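Local coordinates for protein TIR domain-containing adapter molecule 1 (Homo sapiens, PDB 4BSX) that acts as the Toll-like receptor signalling adaptor TRIF, which induces interferon-beta and probably activates NF-kappa-B, its N-terminal helical domain resembling IFIT proteins, at residues K30-T35 and A107-C112; V76-Q79 and D84-E87; V95-A100 and G137-E142. The protein carries 2 engineered substitutions. All blocks are in the same frame, centred on the assembly; numbering follows the deposited sequence.

Contact 1: K30-T35 and A107-C112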
# COMPACT_ATOMS: atom_id res chain seq x y z
N LYS A 30 5.02 -6.37 -11.50
CA LYS A 30 4.20 -5.67 -12.49
C LYS A 30 3.30 -6.69 -13.26
O LYS A 30 2.12 -6.43 -13.50
CB LYS A 30 5.11 -4.89 -13.46
CG LYS A 30 4.43 -4.50 -14.78
CD LYS A 30 5.41 -3.93 -15.84
CE LYS A 30 4.63 -3.55 -17.13
NZ LYS A 30 5.46 -2.91 -18.17
N HIS A 31 3.89 -7.80 -13.69
CA HIS A 31 3.18 -8.71 -14.56
C HIS A 31 2.10 -9.44 -13.74
O HIS A 31 0.97 -9.65 -14.21
CB HIS A 31 4.16 -9.72 -15.17
CG HIS A 31 5.20 -9.13 -16.08
ND1 HIS A 31 4.92 -8.17 -17.03
CD2 HIS A 31 6.53 -9.39 -16.19
CE1 HIS A 31 6.03 -7.86 -17.68
NE2 HIS A 31 7.02 -8.57 -17.18
N LYS A 32 2.48 -9.82 -12.52
CA LYS A 32 1.65 -10.56 -11.57
C LYS A 32 0.55 -9.75 -10.88
O LYS A 32 -0.55 -10.24 -10.70
CB LYS A 32 2.55 -11.13 -10.47
CG LYS A 32 1.85 -11.94 -9.44
CD LYS A 32 2.87 -12.55 -8.50
CE LYS A 32 2.21 -13.34 -7.39
NZ LYS A 32 3.15 -14.08 -6.52
N LEU A 33 0.85 -8.53 -10.47
CA LEU A 33 -0.08 -7.78 -9.61
C LEU A 33 -1.26 -7.25 -10.42
O LEU A 33 -2.31 -6.93 -9.86
CB LEU A 33 0.63 -6.62 -8.93
CG LEU A 33 1.56 -6.99 -7.77
CD1 LEU A 33 2.15 -5.75 -7.12
CD2 LEU A 33 0.76 -7.78 -6.72
N LYS A 34 -1.07 -7.19 -11.73
CA LYS A 34 -1.97 -6.51 -12.66
C LYS A 34 -3.35 -7.16 -12.72
O LYS A 34 -4.34 -6.48 -13.01
CB LYS A 34 -1.30 -6.49 -14.05
CG LYS A 34 -2.21 -6.20 -15.25
CD LYS A 34 -2.22 -4.73 -15.65
CE LYS A 34 -2.63 -4.55 -17.12
NZ LYS A 34 -2.75 -3.11 -17.55
N THR A 35 -3.42 -8.46 -12.44
CA THR A 35 -4.69 -9.20 -12.45
C THR A 35 -5.08 -9.61 -11.03
O THR A 35 -4.25 -10.17 -10.31
CB THR A 35 -4.62 -10.51 -13.31
OG1 THR A 35 -3.70 -11.44 -12.72
CG2 THR A 35 -4.21 -10.22 -14.77
N ALA A 107 5.67 -8.90 2.36
CA ALA A 107 6.15 -10.06 3.12
C ALA A 107 5.82 -11.41 2.48
O ALA A 107 6.60 -12.36 2.60
CB ALA A 107 5.60 -10.03 4.52
N GLU A 108 4.68 -11.49 1.81
CA GLU A 108 4.26 -12.69 1.08
C GLU A 108 5.16 -12.93 -0.14
O GLU A 108 5.36 -14.05 -0.55
CB GLU A 108 2.81 -12.56 0.61
CG GLU A 108 1.78 -12.61 1.74
CD GLU A 108 1.43 -14.03 2.11
OE1 GLU A 108 0.72 -14.68 1.31
OE2 GLU A 108 1.90 -14.50 3.19
N GLU A 109 5.68 -11.87 -0.73
CA GLU A 109 6.58 -12.00 -1.84
C GLU A 109 7.98 -12.19 -1.31
O GLU A 109 8.94 -12.29 -2.08
CB GLU A 109 6.53 -10.75 -2.73
CG GLU A 109 5.19 -10.63 -3.52
CD GLU A 109 4.90 -11.82 -4.42
OE1 GLU A 109 5.82 -12.59 -4.75
OE2 GLU A 109 3.74 -12.03 -4.78
N LYS A 110 8.10 -12.21 0.01
CA LYS A 110 9.40 -12.36 0.67
C LYS A 110 10.35 -11.23 0.36
O LYS A 110 11.56 -11.43 0.39
CB LYS A 110 10.01 -13.71 0.28
CG LYS A 110 9.14 -14.88 0.69
CD LYS A 110 9.49 -16.17 -0.02
CE LYS A 110 8.68 -17.35 0.55
NZ LYS A 110 7.19 -17.13 0.47
N LEU A 111 9.81 -10.02 0.12
CA LEU A 111 10.64 -8.85 -0.10
C LEU A 111 10.98 -8.12 1.19
O LEU A 111 11.79 -7.16 1.17
CB LEU A 111 9.97 -7.89 -1.07
CG LEU A 111 9.56 -8.45 -2.42
CD1 LEU A 111 9.15 -7.32 -3.35
CD2 LEU A 111 10.67 -9.27 -3.06
N CYS A 112 10.34 -8.55 2.28
CA CYS A 112 10.60 -8.03 3.63
C CYS A 112 10.12 -9.02 4.71
O CYS A 112 9.32 -9.90 4.45
CB CYS A 112 9.90 -6.68 3.84
SG CYS A 112 8.17 -6.87 4.24
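Lys32 and Glu109 are the closest pair of backbones in this contact, yet their CA atoms lie 11.0 Å apart, and two long side chains bridge the gap. Lys32 lies on helix 23-33. Glu109 directly follows helix 96-108, whose end is marked by Lys110 with a positive phi in a Schellman motif. The two side chains come from opposite directions. With CG anti to the backbone N (chi1 -179°) and every later torsion extended, Lys32 reaches straight across; Glu109 is bent at CG-CB and meets it with one carboxylate oxygen. Lys32 NZ donates to Glu109 OE2 at 2.8 Å, meeting the syn lone pair of that oxygen, while Glu109 OE1 stands farther from Lys32 NZ, at 3.5 Å. The ammonium also bonds to Tyr28 OH, one turn back on its own helix, and the Glu109 side chain packs on Tyr28 and Leu29. Leu111 also touches Lys25 and Leu29. The result is a single-oxygen salt bridge at the surface. The carboxylate follows a helix C-terminus, where a negative charge is probably disfavoured, so the lysine is likely to offset that cost while joining helix 23-33 to the residue that follows helix 96-108.

Contact 2: V76-Q79 and D84-E87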
# COMPACT_ATOMS: atom_id res chain seq x y z
N VAL A 76 -0.83 9.15 -3.28
CA VAL A 76 0.24 8.55 -4.11
C VAL A 76 0.32 9.19 -5.51
O VAL A 76 1.39 9.50 -6.00
CB VAL A 76 0.11 7.02 -4.20
CG1 VAL A 76 1.05 6.47 -5.27
CG2 VAL A 76 0.42 6.40 -2.84
N ALA A 77 -0.81 9.45 -6.13
CA ALA A 77 -0.78 10.08 -7.44
C ALA A 77 -0.09 11.44 -7.36
O ALA A 77 0.70 11.80 -8.24
CB ALA A 77 -2.22 10.26 -7.96
N ARG A 78 -0.42 12.20 -6.33
CA ARG A 78 0.05 13.56 -6.21
C ARG A 78 1.47 13.62 -5.76
O ARG A 78 2.26 14.32 -6.35
CB ARG A 78 -0.82 14.34 -5.22
CG ARG A 78 -2.18 14.66 -5.75
CD ARG A 78 -3.17 14.89 -4.62
NE ARG A 78 -4.52 14.92 -5.14
CZ ARG A 78 -5.62 14.91 -4.39
NH1 ARG A 78 -5.52 14.90 -3.06
NH2 ARG A 78 -6.80 14.96 -4.97
N GLN A 79 1.82 12.90 -4.72
CA GLN A 79 3.12 13.10 -4.12
C GLN A 79 4.20 12.18 -4.63
O GLN A 79 5.36 12.45 -4.38
CB GLN A 79 2.99 13.02 -2.59
CG GLN A 79 2.07 14.12 -2.07
CD GLN A 79 1.95 14.15 -0.58
OE1 GLN A 79 2.44 13.29 0.12
NE2 GLN A 79 1.28 15.18 -0.08
N ASP A 84 -1.06 16.76 -10.37
CA ASP A 84 -1.48 17.87 -9.55
C ASP A 84 -2.98 17.70 -9.33
O ASP A 84 -3.68 17.18 -10.20
CB ASP A 84 -1.08 19.22 -10.18
CG ASP A 84 0.24 19.84 -9.54
OD1 ASP A 84 0.54 19.69 -8.31
OD2 ASP A 84 0.99 20.50 -10.30
N SER A 85 -3.46 18.05 -8.14
CA SER A 85 -4.87 17.99 -7.81
C SER A 85 -5.68 18.96 -8.67
O SER A 85 -5.23 20.05 -9.02
CB SER A 85 -5.10 18.32 -6.33
OG SER A 85 -6.47 18.16 -5.98
N THR A 86 -6.90 18.54 -8.98
CA THR A 86 -7.83 19.36 -9.76
C THR A 86 -8.98 19.89 -8.89
O THR A 86 -9.93 20.50 -9.39
CB THR A 86 -8.37 18.58 -10.98
OG1 THR A 86 -9.48 19.28 -11.56
CG2 THR A 86 -8.82 17.17 -10.57
N GLU A 87 -8.87 19.66 -7.58
CA GLU A 87 -9.92 20.00 -6.63
C GLU A 87 -9.40 20.90 -5.52
O GLU A 87 -8.24 21.32 -5.54
CB GLU A 87 -10.48 18.73 -6.02
CG GLU A 87 -10.71 17.65 -7.05
CD GLU A 87 -12.11 17.09 -7.03
OE1 GLU A 87 -12.78 17.17 -5.97
OE2 GLU A 87 -12.55 16.57 -8.08
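Arg78, in the last turn of helix 71-79, reaches over to Ser85 in the loop that follows, and this pair makes essentially the whole contact. The backbones are already near, with the CA atoms of Arg78 and Asp84 5.7 Å apart. From CB, the arginine turns its CG to the side anti to the carbonyl carbon (chi1 -72°) and then runs extended to NE. The aliphatic part only approaches the loop, Arg78 CG remaining 4.7 Å from Ser85 CB and Arg78 CD coming closer, to 4.3 Å from it. True contact starts at the guanidinium: Arg78 NE lies 3.6 Å from Ser85 CB, Arg78 CZ is 3.7 Å from Ser85 OG, and Arg78 NH2 comes to 3.4 Å from the same oxygen. Ser85 OG stands over one face of the flat group, an approach in which the N-H bonds do not point at it, and so no hydrogen bond forms. The polar end finds its main partner in Glu90, which makes a salt bridge with Arg78 NH1. Ser85 OG serves its own loop instead, accepting from Glu87 N at 3.3 Å with an angle of 165°, an ST turn. This bond helps to hold Ser85 OG at the face of the guanidinium. The backbones of Ala77 and Val83 are hydrogen-bonded, which folds the chain back beside the helix. Farther back on the same helix, buried Val76 packs on Leu45 and Leu52 of helix 43-53 and, with Ala77, on Leu64 of helix 57-65, so Arg78 links this helix to the long connection leading to helix 96-108.

Contact 3: V95-A100 and G137-E142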
# COMPACT_ATOMS: atom_id res chain seq x y z
N VAL A 95 -2.71 6.69 6.43
CA VAL A 95 -2.26 5.68 5.47
C VAL A 95 -1.99 4.32 6.14
O VAL A 95 -1.52 3.40 5.51
CB VAL A 95 -0.99 6.14 4.66
CG1 VAL A 95 -1.25 7.48 3.98
CG2 VAL A 95 0.30 6.13 5.53
N SER A 96 -2.29 4.18 7.43
CA SER A 96 -1.73 3.07 8.19
C SER A 96 -2.28 1.70 7.73
O SER A 96 -1.56 0.69 7.73
CB SER A 96 -1.96 3.30 9.68
OG SER A 96 -3.36 3.23 9.98
N TRP A 97 -3.54 1.69 7.29
CA TRP A 97 -4.23 0.45 6.93
C TRP A 97 -3.72 0.02 5.55
O TRP A 97 -3.38 -1.12 5.32
CB TRP A 97 -5.76 0.66 6.91
CG TRP A 97 -6.59 -0.63 6.90
CD1 TRP A 97 -6.16 -1.88 6.57
CD2 TRP A 97 -7.98 -0.76 7.25
NE1 TRP A 97 -7.19 -2.79 6.69
CE2 TRP A 97 -8.32 -2.13 7.10
CE3 TRP A 97 -8.96 0.14 7.67
CZ2 TRP A 97 -9.61 -2.61 7.35
CZ3 TRP A 97 -10.25 -0.34 7.90
CH2 TRP A 97 -10.56 -1.70 7.76
N ALA A 98 -3.70 0.98 4.64
CA ALA A 98 -3.12 0.80 3.34
C ALA A 98 -1.69 0.30 3.48
O ALA A 98 -1.27 -0.65 2.82
CB ALA A 98 -3.14 2.12 2.59
N VAL A 99 -0.92 0.93 4.35
CA VAL A 99 0.46 0.52 4.56
C VAL A 99 0.52 -0.94 5.08
O VAL A 99 1.29 -1.74 4.54
CB VAL A 99 1.25 1.54 5.42
CG1 VAL A 99 2.56 0.94 5.95
CG2 VAL A 99 1.54 2.81 4.60
N ALA A 100 -0.27 -1.29 6.09
CA ALA A 100 -0.39 -2.70 6.52
C ALA A 100 -0.67 -3.72 5.35
O ALA A 100 -0.07 -4.79 5.26
CB ALA A 100 -1.51 -2.82 7.57
N GLY A 137 -13.10 -3.13 14.34
CA GLY A 137 -13.28 -4.57 14.43
C GLY A 137 -12.85 -5.27 13.12
O GLY A 137 -12.13 -6.26 13.11
N GLU A 138 -13.32 -4.72 12.00
CA GLU A 138 -12.94 -5.16 10.67
C GLU A 138 -11.44 -5.31 10.51
O GLU A 138 -10.96 -6.34 10.00
CB GLU A 138 -13.47 -4.18 9.62
CG GLU A 138 -13.01 -4.53 8.22
CD GLU A 138 -13.70 -3.70 7.18
OE1 GLU A 138 -14.55 -2.88 7.57
OE2 GLU A 138 -13.40 -3.87 5.98
N LEU A 139 -10.72 -4.27 10.93
CA LEU A 139 -9.27 -4.21 10.78
C LEU A 139 -8.57 -5.25 11.65
O LEU A 139 -7.60 -5.90 11.20
CB LEU A 139 -8.76 -2.81 11.14
CG LEU A 139 -7.24 -2.66 11.33
CD1 LEU A 139 -6.50 -3.04 10.06
CD2 LEU A 139 -6.93 -1.27 11.70
N GLN A 140 -9.09 -5.39 12.87
CA GLN A 140 -8.57 -6.32 13.86
C GLN A 140 -8.78 -7.73 13.33
O GLN A 140 -7.91 -8.57 13.52
CB GLN A 140 -9.31 -6.18 15.19
CG GLN A 140 -8.92 -4.98 16.07
CD GLN A 140 -9.91 -4.80 17.25
OE1 GLN A 140 -11.07 -5.22 17.17
NE2 GLN A 140 -9.46 -4.19 18.33
N ASP A 141 -9.94 -7.99 12.71
CA ASP A 141 -10.21 -9.30 12.08
C ASP A 141 -9.17 -9.57 11.00
O ASP A 141 -8.50 -10.62 11.00
CB ASP A 141 -11.61 -9.34 11.47
CG ASP A 141 -12.70 -9.47 12.52
OD1 ASP A 141 -12.38 -9.94 13.64
OD2 ASP A 141 -13.88 -9.09 12.21
N GLU A 142 -9.04 -8.63 10.08
CA GLU A 142 -7.98 -8.69 9.05
C GLU A 142 -6.58 -8.83 9.65
O GLU A 142 -5.76 -9.61 9.20
CB GLU A 142 -8.06 -7.44 8.17
CG GLU A 142 -6.91 -7.30 7.22
CD GLU A 142 -7.12 -6.14 6.29
OE1 GLU A 142 -8.32 -5.84 6.07
OE2 GLU A 142 -6.10 -5.54 5.81
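Trp97 spans the space between helices 96-108 and 136-147, lying against Glu138, Leu139 and Glu142. The two short segments run nearly parallel, 18° apart, but their axes approach no closer than 12.1 Å, and the indole fills much of that width; its first torsion (chi1 -165°) swings the ring away from the backbone N and towards the second helix. Its one donor is satisfied by Glu142. Trp97 NE1 gives a hydrogen bond to Glu142 OE2 at 3.1 Å and 153°, and a weak second one to Glu142 OE1 at 3.3 Å, so the N-H is shared unequally by the two oxygens. Glu142 OE2 lies in the plane of the indole, whereas the N-H meets the carboxylate from above its own plane. Both oxygens have further partners: Tyr121 OH bonds to Glu142 OE2, and Arg101 makes a salt bridge with Glu142 OE1. Glu138 meets the ring at the far edge, Glu138 CD 3.8 Å from Trp97 CH2 with its carboxylate almost perpendicular to the indole, and its charge is paired with Arg135. Over one face comes Leu139, whose CD1 sits 3.5 Å from the centroid of the Trp97 five-membered ring in a CH-pi contact. A phenylalanine in place of Trp97 would probably leave Glu142 without its indole donor and Glu138 without the ring edge it rests against. Helix 114-130 joins the two sides: Ala100 touches its Tyr121, Ser96 its Ala124 and Thr127, and Leu139 its Leu128. Three successive helices therefore pack together here, consistent with a TPR-like stack.

Overall arrangement
The three contacts are spread over an all-helical domain and none touches another. Contact 1 and contact 2 lie on opposite sides of the chain's centre, their centres 25 Å apart; contact 3 is about 19 Å from the first and 24 Å from the second, centre to centre. Contacts 1 and 3 share helix 96-108, the first just past its end and the third at its beginning. Along the chain, contact 2 falls between the two segments of contact 1 and closes before contact 3 opens, whereas contacts 1 and 3 interleave. Helix 96-108 is thus tied to the early helix 23-33 and to the late helix 136-147, linking an early and a late helix of the domain.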